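Local coordinates for putative hemoglobin-like oxygen-binding protein (Pseudoalteromonas haloplanktis, PDB 4UUR), which binds heme as a cold-adapted group II truncated hemoglobin, and probably binds or carries oxygen, at residues A[60-63]-A[64-67]; A[94-98]-A[99-103]. All coordinates share one frame; numbering follows the deposited sequence.

Contact 1 (A[60-63]-A[64-67]). With HEM (protoporphyrin IX containing Fe), chain C.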
ATOM      1  N   LEU A  60     -10.617   6.239 -12.410  1.00 39.90           N
ATOM      2  CA  LEU A  60      -9.410   6.753 -12.997  1.00 42.75           C
ATOM      3  C   LEU A  60      -9.544   8.249 -13.114  1.00 47.81           C
ATOM      4  O   LEU A  60     -10.644   8.781 -12.985  1.00 54.71           O
ATOM      5  CB  LEU A  60      -9.175   6.108 -14.352  1.00 42.43           C
ATOM      6  CG  LEU A  60      -9.131   4.567 -14.299  1.00 41.47           C
ATOM      7  CD1 LEU A  60      -9.035   4.006 -15.713  1.00 39.64           C
ATOM      8  CD2 LEU A  60      -7.952   4.091 -13.470  1.00 41.96           C
ATOM      9  N   PRO A  61      -8.430   8.952 -13.306  1.00 42.15           N
ATOM     10  CA  PRO A  61      -7.077   8.449 -13.290  1.00 38.19           C
ATOM     11  C   PRO A  61      -6.574   8.263 -11.850  1.00 37.79           C
ATOM     12  O   PRO A  61      -7.163   8.810 -10.914  1.00 37.53           O
ATOM     13  CB  PRO A  61      -6.301   9.556 -14.020  1.00 36.66           C
ATOM     14  CG  PRO A  61      -7.029  10.810 -13.646  1.00 36.82           C
ATOM     15  CD  PRO A  61      -8.479  10.409 -13.544  1.00 40.60           C
ATOM     16  N   LEU A  62      -5.457   7.543 -11.704  1.00 34.67           N
ATOM     17  CA  LEU A  62      -4.846   7.264 -10.415  1.00 34.07           C
ATOM     18  C   LEU A  62      -4.013   8.353  -9.747  1.00 35.29           C
ATOM     19  O   LEU A  62      -3.430   8.122  -8.668  1.00 33.26           O
ATOM     20  CB  LEU A  62      -4.010   5.974 -10.506  1.00 33.48           C
ATOM     21  CG  LEU A  62      -4.763   4.738 -10.982  1.00 35.70           C
ATOM     22  CD1 LEU A  62      -3.799   3.578 -11.280  1.00 37.80           C
ATOM     23  CD2 LEU A  62      -5.836   4.347 -10.003  1.00 33.77           C
ATOM     24  N   ASP A  63      -3.961   9.535 -10.330  1.00 37.91           N
ATOM     25  CA  ASP A  63      -3.000  10.548  -9.851  1.00 41.54           C
ATOM     26  C   ASP A  63      -3.129  10.830  -8.352  1.00 39.19           C
ATOM     27  O   ASP A  63      -2.130  10.796  -7.604  1.00 38.48           O
ATOM     28  CB  ASP A  63      -3.117  11.833 -10.692  1.00 47.85           C
ATOM     29  CG  ASP A  63      -3.140  11.534 -12.223  1.00 57.52           C
ATOM     30  OD1 ASP A  63      -2.835  10.378 -12.635  1.00 59.40           O
ATOM     31  OD2 ASP A  63      -3.479  12.433 -13.018  1.00 58.60           O
ATOM     32  N   ARG A  64      -4.358  11.038  -7.889  1.00 36.18           N
ATOM     33  CA  ARG A  64      -4.569  11.425  -6.489  1.00 38.99           C
ATOM     34  C   ARG A  64      -4.274  10.276  -5.522  1.00 39.64           C
ATOM     35  O   ARG A  64      -3.648  10.533  -4.476  1.00 39.32           O
ATOM     36  CB  ARG A  64      -5.993  12.000  -6.285  1.00 42.10           C
ATOM     37  CG  ARG A  64      -6.740  11.684  -4.992  1.00 48.83           C
ATOM     38  CD  ARG A  64      -6.534  12.728  -3.892  1.00 62.15           C
ATOM     39  NE  ARG A  64      -7.679  12.969  -2.970  1.00 65.93           N
ATOM     40  CZ  ARG A  64      -8.589  12.080  -2.544  1.00 66.54           C
ATOM     41  NH1 ARG A  64      -8.579  10.802  -2.907  1.00 66.83           N
ATOM     42  NH2 ARG A  64      -9.539  12.485  -1.717  1.00 66.94           N
ATOM     43  N   ILE A  65      -4.747   9.051  -5.833  1.00 30.45           N
ATOM     44  CA  ILE A  65      -4.521   7.922  -4.929  1.00 32.44           C
ATOM     45  C   ILE A  65      -3.033   7.507  -4.896  1.00 30.99           C
ATOM     46  O   ILE A  65      -2.538   7.057  -3.860  1.00 29.01           O
ATOM     47  CB  ILE A  65      -5.435   6.711  -5.270  1.00 32.82           C
ATOM     48  CG1 ILE A  65      -5.328   5.629  -4.223  1.00 31.73           C
ATOM     49  CG2 ILE A  65      -5.055   6.080  -6.602  1.00 33.10           C
ATOM     50  CD1 ILE A  65      -5.691   6.091  -2.845  1.00 35.58           C
ATOM     51  N   ARG A  66      -2.330   7.641  -6.029  1.00 29.92           N
ATOM     52  CA  ARG A  66      -0.895   7.457  -6.018  1.00 30.34           C
ATOM     53  C   ARG A  66      -0.245   8.376  -4.947  1.00 31.33           C
ATOM     54  O   ARG A  66       0.544   7.905  -4.097  1.00 26.96           O
ATOM     55  CB  ARG A  66      -0.298   7.744  -7.376  1.00 29.08           C
ATOM     56  CG  ARG A  66      -0.505   6.632  -8.366  1.00 29.25           C
ATOM     57  CD  ARG A  66       0.048   7.036  -9.732  1.00 26.30           C
ATOM     58  NE  ARG A  66      -0.130   5.990 -10.737  1.00 24.88           N
ATOM     59  CZ  ARG A  66       0.683   4.937 -10.949  1.00 25.54           C
ATOM     60  NH1 ARG A  66       1.783   4.725 -10.247  1.00 25.45           N
ATOM     61  NH2 ARG A  66       0.399   4.083 -11.888  1.00 22.92           N
ATOM     62  N   GLN A  67      -0.604   9.659  -5.005  1.00 32.13           N
ATOM     63  CA  GLN A  67      -0.080  10.695  -4.117  1.00 34.11           C
ATOM     64  C   GLN A  67      -0.515  10.440  -2.673  1.00 32.92           C
ATOM     65  O   GLN A  67       0.292  10.444  -1.751  1.00 31.15           O
ATOM     66  CB  GLN A  67      -0.557  12.065  -4.604  1.00 39.93           C
ATOM     67  CG  GLN A  67      -0.275  13.268  -3.695  1.00 44.10           C
ATOM     68  CD  GLN A  67       1.200  13.470  -3.406  1.00 52.83           C
ATOM     69  OE1 GLN A  67       2.058  13.415  -4.308  1.00 56.22           O
ATOM     70  NE2 GLN A  67       1.514  13.698  -2.136  1.00 53.66           N
TER
HETATM   71  CHA HEM C 700      -7.945   3.828  -0.428  1.00 26.41           C
HETATM   72  CHB HEM C 700      -8.996  -0.727  -1.792  1.00 23.80           C
HETATM   73  CHC HEM C 700      -5.948  -2.305   1.645  1.00 25.84           C
HETATM   74  CHD HEM C 700      -4.309   2.147   2.189  1.00 28.42           C
HETATM   75  C1A HEM C 700      -8.510   2.740  -1.068  1.00 26.76           C
HETATM   76  C2A HEM C 700      -9.466   2.819  -2.082  1.00 25.64           C
HETATM   77  C3A HEM C 700      -9.737   1.542  -2.475  1.00 26.37           C
HETATM   78  C4A HEM C 700      -8.968   0.648  -1.694  1.00 26.53           C
HETATM   79  CMA HEM C 700     -10.720   1.124  -3.561  1.00 27.86           C
HETATM   80  CAA HEM C 700     -10.108   4.063  -2.662  1.00 27.61           C
HETATM   81  CBA HEM C 700      -9.089   5.059  -3.213  1.00 35.54           C
HETATM   82  CGA HEM C 700      -9.562   5.882  -4.394  1.00 36.29           C
HETATM   83  O1A HEM C 700      -9.815   5.430  -5.531  1.00 38.57           O
HETATM   84  O2A HEM C 700      -9.646   7.107  -4.215  1.00 47.68           O
HETATM   85  C1B HEM C 700      -8.269  -1.557  -0.924  1.00 25.44           C
HETATM   86  C2B HEM C 700      -8.449  -2.970  -0.814  1.00 26.36           C
HETATM   87  C3B HEM C 700      -7.598  -3.415   0.164  1.00 27.60           C
HETATM   88  C4B HEM C 700      -6.943  -2.213   0.676  1.00 26.11           C
HETATM   89  CMB HEM C 700      -9.383  -3.768  -1.708  1.00 28.92           C
HETATM   90  CAB HEM C 700      -7.260  -4.720   0.816  1.00 31.21           C
HETATM   91  CBB HEM C 700      -7.963  -5.786   0.616  1.00 37.94           C
HETATM   92  C1C HEM C 700      -5.140  -1.250   2.050  1.00 27.84           C
HETATM   93  C2C HEM C 700      -4.001  -1.328   2.867  1.00 30.31           C
HETATM   94  C3C HEM C 700      -3.561  -0.037   3.033  1.00 31.69           C
HETATM   95  C4C HEM C 700      -4.413   0.798   2.273  1.00 30.69           C
HETATM   96  CMC HEM C 700      -3.450  -2.612   3.472  1.00 33.11           C
HETATM   97  CAC HEM C 700      -2.387   0.494   3.759  1.00 39.33           C
HETATM   98  CBC HEM C 700      -1.444  -0.296   4.260  1.00 41.60           C
HETATM   99  C1D HEM C 700      -5.229   2.913   1.543  1.00 27.67           C
HETATM  100  C2D HEM C 700      -5.180   4.369   1.646  1.00 28.09           C
HETATM  101  C3D HEM C 700      -6.181   4.823   0.924  1.00 30.93           C
HETATM  102  C4D HEM C 700      -6.853   3.649   0.391  1.00 28.38           C
HETATM  103  CMD HEM C 700      -4.225   5.239   2.416  1.00 30.61           C
HETATM  104  CAD HEM C 700      -6.587   6.277   0.759  1.00 35.44           C
HETATM  105  CBD HEM C 700      -7.695   6.502   1.793  1.00 41.73           C
HETATM  106  CGD HEM C 700      -8.202   7.946   1.877  1.00 51.80           C
HETATM  107  O1D HEM C 700      -7.861   8.818   1.062  1.00 52.81           O
HETATM  108  O2D HEM C 700      -8.990   8.312   2.772  1.00 54.82           O
HETATM  109  NA  HEM C 700      -8.183   1.393  -0.874  1.00 26.29           N
HETATM  110  NB  HEM C 700      -7.373  -1.188  -0.030  1.00 26.02           N
HETATM  111  NC  HEM C 700      -5.341   0.024   1.686  1.00 26.31           N
HETATM  112  ND  HEM C 700      -6.201   2.522   0.750  1.00 27.03           N
HETATM  113 FE   HEM C 700      -6.765   0.763   0.389  1.00 28.06          FE
HETATM  114  O   HOH W   1      -7.072   8.499  -7.805  1.00 37.04           O
HETATM  115  O   HOH W   2      -5.362   0.733  -1.295  1.00 23.31           O

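Contact 2 (A[94-98]-A[99-103]). With HEM (protoporphyrin IX containing Fe), chain C.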
ATOM      1  N   LYS A  94     -11.910   1.660   8.785  1.00 41.75           N
ATOM      2  CA  LYS A  94     -13.080   2.521   8.688  1.00 46.40           C
ATOM      3  C   LYS A  94     -13.119   3.201   7.332  1.00 40.55           C
ATOM      4  O   LYS A  94     -14.126   3.149   6.630  1.00 39.85           O
ATOM      5  CB  LYS A  94     -13.053   3.581   9.826  1.00 51.18           C
ATOM      6  CG  LYS A  94     -14.296   4.473   9.942  1.00 59.88           C
ATOM      7  CD  LYS A  94     -15.575   3.660  10.211  1.00 65.07           C
ATOM      8  CE  LYS A  94     -16.864   4.364   9.755  1.00 69.82           C
ATOM      9  NZ  LYS A  94     -17.975   3.398   9.436  1.00 69.15           N
ATOM     10  N   ARG A  95     -12.017   3.854   6.985  1.00 39.65           N
ATOM     11  CA  ARG A  95     -11.834   4.464   5.661  1.00 37.78           C
ATOM     12  C   ARG A  95     -12.135   3.552   4.471  1.00 33.60           C
ATOM     13  O   ARG A  95     -12.535   4.051   3.454  1.00 30.84           O
ATOM     14  CB  ARG A  95     -10.417   4.973   5.529  1.00 42.18           C
ATOM     15  CG  ARG A  95     -10.289   6.418   5.882  1.00 47.98           C
ATOM     16  CD  ARG A  95      -8.942   6.925   5.432  1.00 51.94           C
ATOM     17  NE  ARG A  95      -8.810   8.364   5.641  1.00 56.72           N
ATOM     18  CZ  ARG A  95      -8.577   8.913   6.822  1.00 56.83           C
ATOM     19  NH1 ARG A  95      -8.468   8.157   7.900  1.00 59.68           N
ATOM     20  NH2 ARG A  95      -8.438  10.213   6.923  1.00 58.97           N
ATOM     21  N   HIS A  96     -11.930   2.232   4.610  1.00 34.15           N
ATOM     22  CA  HIS A  96     -12.362   1.212   3.613  1.00 32.96           C
ATOM     23  C   HIS A  96     -13.760   0.691   3.742  1.00 33.32           C
ATOM     24  O   HIS A  96     -14.195  -0.106   2.890  1.00 32.32           O
ATOM     25  CB  HIS A  96     -11.416   0.004   3.631  1.00 34.05           C
ATOM     26  CG  HIS A  96     -10.060   0.352   3.135  1.00 33.79           C
ATOM     27  ND1 HIS A  96      -9.191   1.144   3.859  1.00 34.92           N
ATOM     28  CD2 HIS A  96      -9.462   0.109   1.951  1.00 33.88           C
ATOM     29  CE1 HIS A  96      -8.106   1.355   3.145  1.00 37.93           C
ATOM     30  NE2 HIS A  96      -8.242   0.725   1.990  1.00 33.97           N
ATOM     31  N   MET A  97     -14.493   1.119   4.775  1.00 35.67           N
ATOM     32  CA  MET A  97     -15.864   0.607   4.998  1.00 36.72           C
ATOM     33  C   MET A  97     -16.874   0.934   3.881  1.00 34.16           C
ATOM     34  O   MET A  97     -17.870   0.206   3.745  1.00 36.87           O
ATOM     35  CB  MET A  97     -16.439   1.106   6.365  1.00 45.52           C
ATOM     36  CG  MET A  97     -16.121   0.210   7.594  1.00 46.28           C
ATOM     37  SD  MET A  97     -16.809  -1.442   7.344  1.00 53.05           S
ATOM     38  CE  MET A  97     -15.510  -2.499   7.955  1.00 58.98           C
ATOM     39  N   PRO A  98     -16.667   2.044   3.118  1.00 29.06           N
ATOM     40  CA  PRO A  98     -17.535   2.260   1.960  1.00 32.75           C
ATOM     41  C   PRO A  98     -17.467   1.134   0.948  1.00 32.09           C
ATOM     42  O   PRO A  98     -18.410   0.971   0.224  1.00 36.05           O
ATOM     43  CB  PRO A  98     -16.984   3.534   1.320  1.00 33.02           C
ATOM     44  CG  PRO A  98     -16.394   4.278   2.443  1.00 32.38           C
ATOM     45  CD  PRO A  98     -15.840   3.229   3.385  1.00 31.23           C
ATOM     46  N   PHE A  99     -16.365   0.366   0.903  1.00 32.73           N
ATOM     47  CA  PHE A  99     -16.188  -0.694  -0.105  1.00 30.38           C
ATOM     48  C   PHE A  99     -16.506  -2.077   0.480  1.00 32.04           C
ATOM     49  O   PHE A  99     -16.494  -2.316   1.703  1.00 28.37           O
ATOM     50  CB  PHE A  99     -14.759  -0.670  -0.696  1.00 29.24           C
ATOM     51  CG  PHE A  99     -14.219   0.720  -0.937  1.00 29.37           C
ATOM     52  CD1 PHE A  99     -14.686   1.495  -1.997  1.00 33.62           C
ATOM     53  CD2 PHE A  99     -13.277   1.271  -0.103  1.00 30.44           C
ATOM     54  CE1 PHE A  99     -14.194   2.775  -2.232  1.00 32.07           C
ATOM     55  CE2 PHE A  99     -12.799   2.557  -0.295  1.00 30.14           C
ATOM     56  CZ  PHE A  99     -13.255   3.315  -1.363  1.00 32.75           C
ATOM     57  N   THR A 100     -16.811  -2.989  -0.433  1.00 32.78           N
ATOM     58  CA  THR A 100     -16.940  -4.395  -0.122  1.00 33.28           C
ATOM     59  C   THR A 100     -15.556  -5.008  -0.356  1.00 33.47           C
ATOM     60  O   THR A 100     -15.063  -5.024  -1.464  1.00 41.76           O
ATOM     61  CB  THR A 100     -17.974  -5.045  -1.064  1.00 34.90           C
ATOM     62  OG1 THR A 100     -19.273  -4.469  -0.834  1.00 37.81           O
ATOM     63  CG2 THR A 100     -18.022  -6.595  -0.906  1.00 39.95           C
ATOM     64  N   ILE A 101     -14.920  -5.493   0.695  1.00 36.36           N
ATOM     65  CA  ILE A 101     -13.596  -6.130   0.595  1.00 36.04           C
ATOM     66  C   ILE A 101     -13.627  -7.549   1.161  1.00 37.08           C
ATOM     67  O   ILE A 101     -13.716  -7.717   2.376  1.00 37.03           O
ATOM     68  CB  ILE A 101     -12.590  -5.306   1.394  1.00 37.13           C
ATOM     69  CG1 ILE A 101     -12.565  -3.882   0.869  1.00 35.97           C
ATOM     70  CG2 ILE A 101     -11.212  -5.952   1.349  1.00 38.97           C
ATOM     71  CD1 ILE A 101     -11.747  -2.963   1.713  1.00 39.26           C
ATOM     72  N   ASP A 102     -13.546  -8.552   0.288  1.00 37.89           N
ATOM     73  CA  ASP A 102     -13.423  -9.969   0.698  1.00 40.60           C
ATOM     74  C   ASP A 102     -11.958 -10.485   0.649  1.00 46.81           C
ATOM     75  O   ASP A 102     -11.037  -9.748   0.292  1.00 48.52           O
ATOM     76  CB  ASP A 102     -14.321 -10.872  -0.185  1.00 39.95           C
ATOM     77  CG  ASP A 102     -13.992 -10.747  -1.648  1.00 45.44           C
ATOM     78  OD1 ASP A 102     -12.903 -10.206  -1.948  1.00 44.57           O
ATOM     79  OD2 ASP A 102     -14.817 -11.131  -2.509  1.00 44.36           O
ATOM     80  N   GLN A 103     -11.765 -11.754   1.023  1.00 42.25           N
ATOM     81  CA  GLN A 103     -10.480 -12.435   0.988  1.00 43.95           C
ATOM     82  C   GLN A 103      -9.822 -12.295  -0.389  1.00 41.20           C
ATOM     83  O   GLN A 103      -8.631 -11.990  -0.531  1.00 43.18           O
ATOM     84  CB  GLN A 103     -10.709 -13.942   1.298  1.00 48.43           C
ATOM     85  CG  GLN A 103      -9.448 -14.786   1.495  1.00 52.74           C
ATOM     86  CD  GLN A 103      -8.570 -14.261   2.623  1.00 53.17           C
ATOM     87  OE1 GLN A 103      -9.025 -14.132   3.766  1.00 56.46           O
ATOM     88  NE2 GLN A 103      -7.307 -13.942   2.308  1.00 54.32           N
TER
HETATM   89  CHA HEM C 700      -7.945   3.828  -0.428  1.00 26.41           C
HETATM   90  CHB HEM C 700      -8.996  -0.727  -1.792  1.00 23.80           C
HETATM   91  CHC HEM C 700      -5.948  -2.305   1.645  1.00 25.84           C
HETATM   92  CHD HEM C 700      -4.309   2.147   2.189  1.00 28.42           C
HETATM   93  C1A HEM C 700      -8.510   2.740  -1.068  1.00 26.76           C
HETATM   94  C2A HEM C 700      -9.466   2.819  -2.082  1.00 25.64           C
HETATM   95  C3A HEM C 700      -9.737   1.542  -2.475  1.00 26.37           C
HETATM   96  C4A HEM C 700      -8.968   0.648  -1.694  1.00 26.53           C
HETATM   97  CMA HEM C 700     -10.720   1.124  -3.561  1.00 27.86           C
HETATM   98  CAA HEM C 700     -10.108   4.063  -2.662  1.00 27.61           C
HETATM   99  CBA HEM C 700      -9.089   5.059  -3.213  1.00 35.54           C
HETATM  100  CGA HEM C 700      -9.562   5.882  -4.394  1.00 36.29           C
HETATM  101  O1A HEM C 700      -9.815   5.430  -5.531  1.00 38.57           O
HETATM  102  O2A HEM C 700      -9.646   7.107  -4.215  1.00 47.68           O
HETATM  103  C1B HEM C 700      -8.269  -1.557  -0.924  1.00 25.44           C
HETATM  104  C2B HEM C 700      -8.449  -2.970  -0.814  1.00 26.36           C
HETATM  105  C3B HEM C 700      -7.598  -3.415   0.164  1.00 27.60           C
HETATM  106  C4B HEM C 700      -6.943  -2.213   0.676  1.00 26.11           C
HETATM  107  CMB HEM C 700      -9.383  -3.768  -1.708  1.00 28.92           C
HETATM  108  CAB HEM C 700      -7.260  -4.720   0.816  1.00 31.21           C
HETATM  109  CBB HEM C 700      -7.963  -5.786   0.616  1.00 37.94           C
HETATM  110  C1C HEM C 700      -5.140  -1.250   2.050  1.00 27.84           C
HETATM  111  C2C HEM C 700      -4.001  -1.328   2.867  1.00 30.31           C
HETATM  112  C3C HEM C 700      -3.561  -0.037   3.033  1.00 31.69           C
HETATM  113  C4C HEM C 700      -4.413   0.798   2.273  1.00 30.69           C
HETATM  114  CMC HEM C 700      -3.450  -2.612   3.472  1.00 33.11           C
HETATM  115  CAC HEM C 700      -2.387   0.494   3.759  1.00 39.33           C
HETATM  116  CBC HEM C 700      -1.444  -0.296   4.260  1.00 41.60           C
HETATM  117  C1D HEM C 700      -5.229   2.913   1.543  1.00 27.67           C
HETATM  118  C2D HEM C 700      -5.180   4.369   1.646  1.00 28.09           C
HETATM  119  C3D HEM C 700      -6.181   4.823   0.924  1.00 30.93           C
HETATM  120  C4D HEM C 700      -6.853   3.649   0.391  1.00 28.38           C
HETATM  121  CMD HEM C 700      -4.225   5.239   2.416  1.00 30.61           C
HETATM  122  CAD HEM C 700      -6.587   6.277   0.759  1.00 35.44           C
HETATM  123  CBD HEM C 700      -7.695   6.502   1.793  1.00 41.73           C
HETATM  124  CGD HEM C 700      -8.202   7.946   1.877  1.00 51.80           C
HETATM  125  O1D HEM C 700      -7.861   8.818   1.062  1.00 52.81           O
HETATM  126  O2D HEM C 700      -8.990   8.312   2.772  1.00 54.82           O
HETATM  127  NA  HEM C 700      -8.183   1.393  -0.874  1.00 26.29           N
HETATM  128  NB  HEM C 700      -7.373  -1.188  -0.030  1.00 26.02           N
HETATM  129  NC  HEM C 700      -5.341   0.024   1.686  1.00 26.31           N
HETATM  130  ND  HEM C 700      -6.201   2.522   0.750  1.00 27.03           N
HETATM  131 FE   HEM C 700      -6.765   0.763   0.389  1.00 28.06          FE
HETATM  132  O   HOH W   3     -18.664  -2.496   3.584  1.00 42.08           O
HETATM  133  O   HOH W   2      -5.362   0.733  -1.295  1.00 23.31           O

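Contact 1 (A[60-63]-A[64-67])
L62, just ahead of helix 63-76, meets R66 in its first turn, part of the truncated globin fold on the water-bound side of the heme. Two i to i+4 backbone bonds close this turn. R66 N donates to L62 O over 2.9 Å; the N-H is nearly straight (169°) and the donor lies almost in line with the C=O bond. Q67 N donates to D63 O at a longer 3.2 Å. A water links P61 O with I65 N, accepting from the amide 3.1 Å away.

The apolar contact is between L62 and I65. They point the same way, with L62 CD2 3.9 Å from I65 CG2. Separately, R66 lays its extended chain past L62, and R66 NE lies 3.9 Å from L62 CB. Its guanidinium goes on to a salt bridge with D43 and a hydrogen bond to N39.

I65 also belongs to the heme pocket. Its CG1 is anti to the backbone N (chi1 -172°), which sends CG1 and then CD1 to the heme propionate arms. With an alanine in its place, CG2 and CD1 are gone, and a gap would probably open between L62 CD2 and these arms. I65 CD1 rests 3.6 Å from HEM CBA of one arm and 3.7 Å from HEM CAD of the other.

Contact 2 (A[94-98]-A[99-103])
H96 and F99 are the ends of a type I beta turn that follows helix 92-95. F99 N donates to H96 O over 3.0 Å, from above the carbonyl plane. M97 N, within the turn, bonds back to K94 O in helix 92-95. A water donates to both M97 O and F99 O and bridges the outside of the turn. The chain then runs on as a loop to D102, the N-cap of helix 103-120, whose OD1 caps L105 N.

The side chains of this bend meet the heme. H96 is the axial ligand, with NE2 2.2 Å from the iron. Its CG lies beside the backbone N (chi1 -67°), which brings the ring to the iron with its edge to the porphyrin. The other ring nitrogen, ND1, is hydrogen-bonded to L92 O, which limits the ring's rotation. I101 CD1 packs 3.5 Å from H96 CB and leans on the ring obliquely. The other branch of I101, CG2, reaches CBB of a heme vinyl group.

F99 turns one ring face to the heme. Methyl CMA sits over the ring centre, 3.9 Å above its plane, and F99 CZ is 3.5 Å from HEM CAA of a propionate arm. R95 gives a weak hydrogen bond from NE to HEM O2D (2.9 Å, 125°), at the guanidinium edge and in its plane. Its NH1 bonds to H89 O.

The H96 to L92 bond is likely to make the imidazole more electron-rich toward the iron, as in other globins. The positive R95 would probably offset part of the propionate charge.

Contact 1 comes first along the chain and contact 2 later, with helix 83-87 between them. Their centres are about 19 Å apart. Their nearest atoms are about 8 Å apart, so they do not touch each other, but both touch the heme. Contact 1 opens helix 63-76 on the side of the iron where a water is bound. Contact 2 leaves helix 92-95 and leads to helix 103-120 on the side of the axial histidine. Both ranges belong to the one globin fold. The same iron-bound water lies opposite H96. Contact 1 touches the propionate arms on the water side, and contact 2 binds the iron from the other side, consistent with a pocket for oxygen.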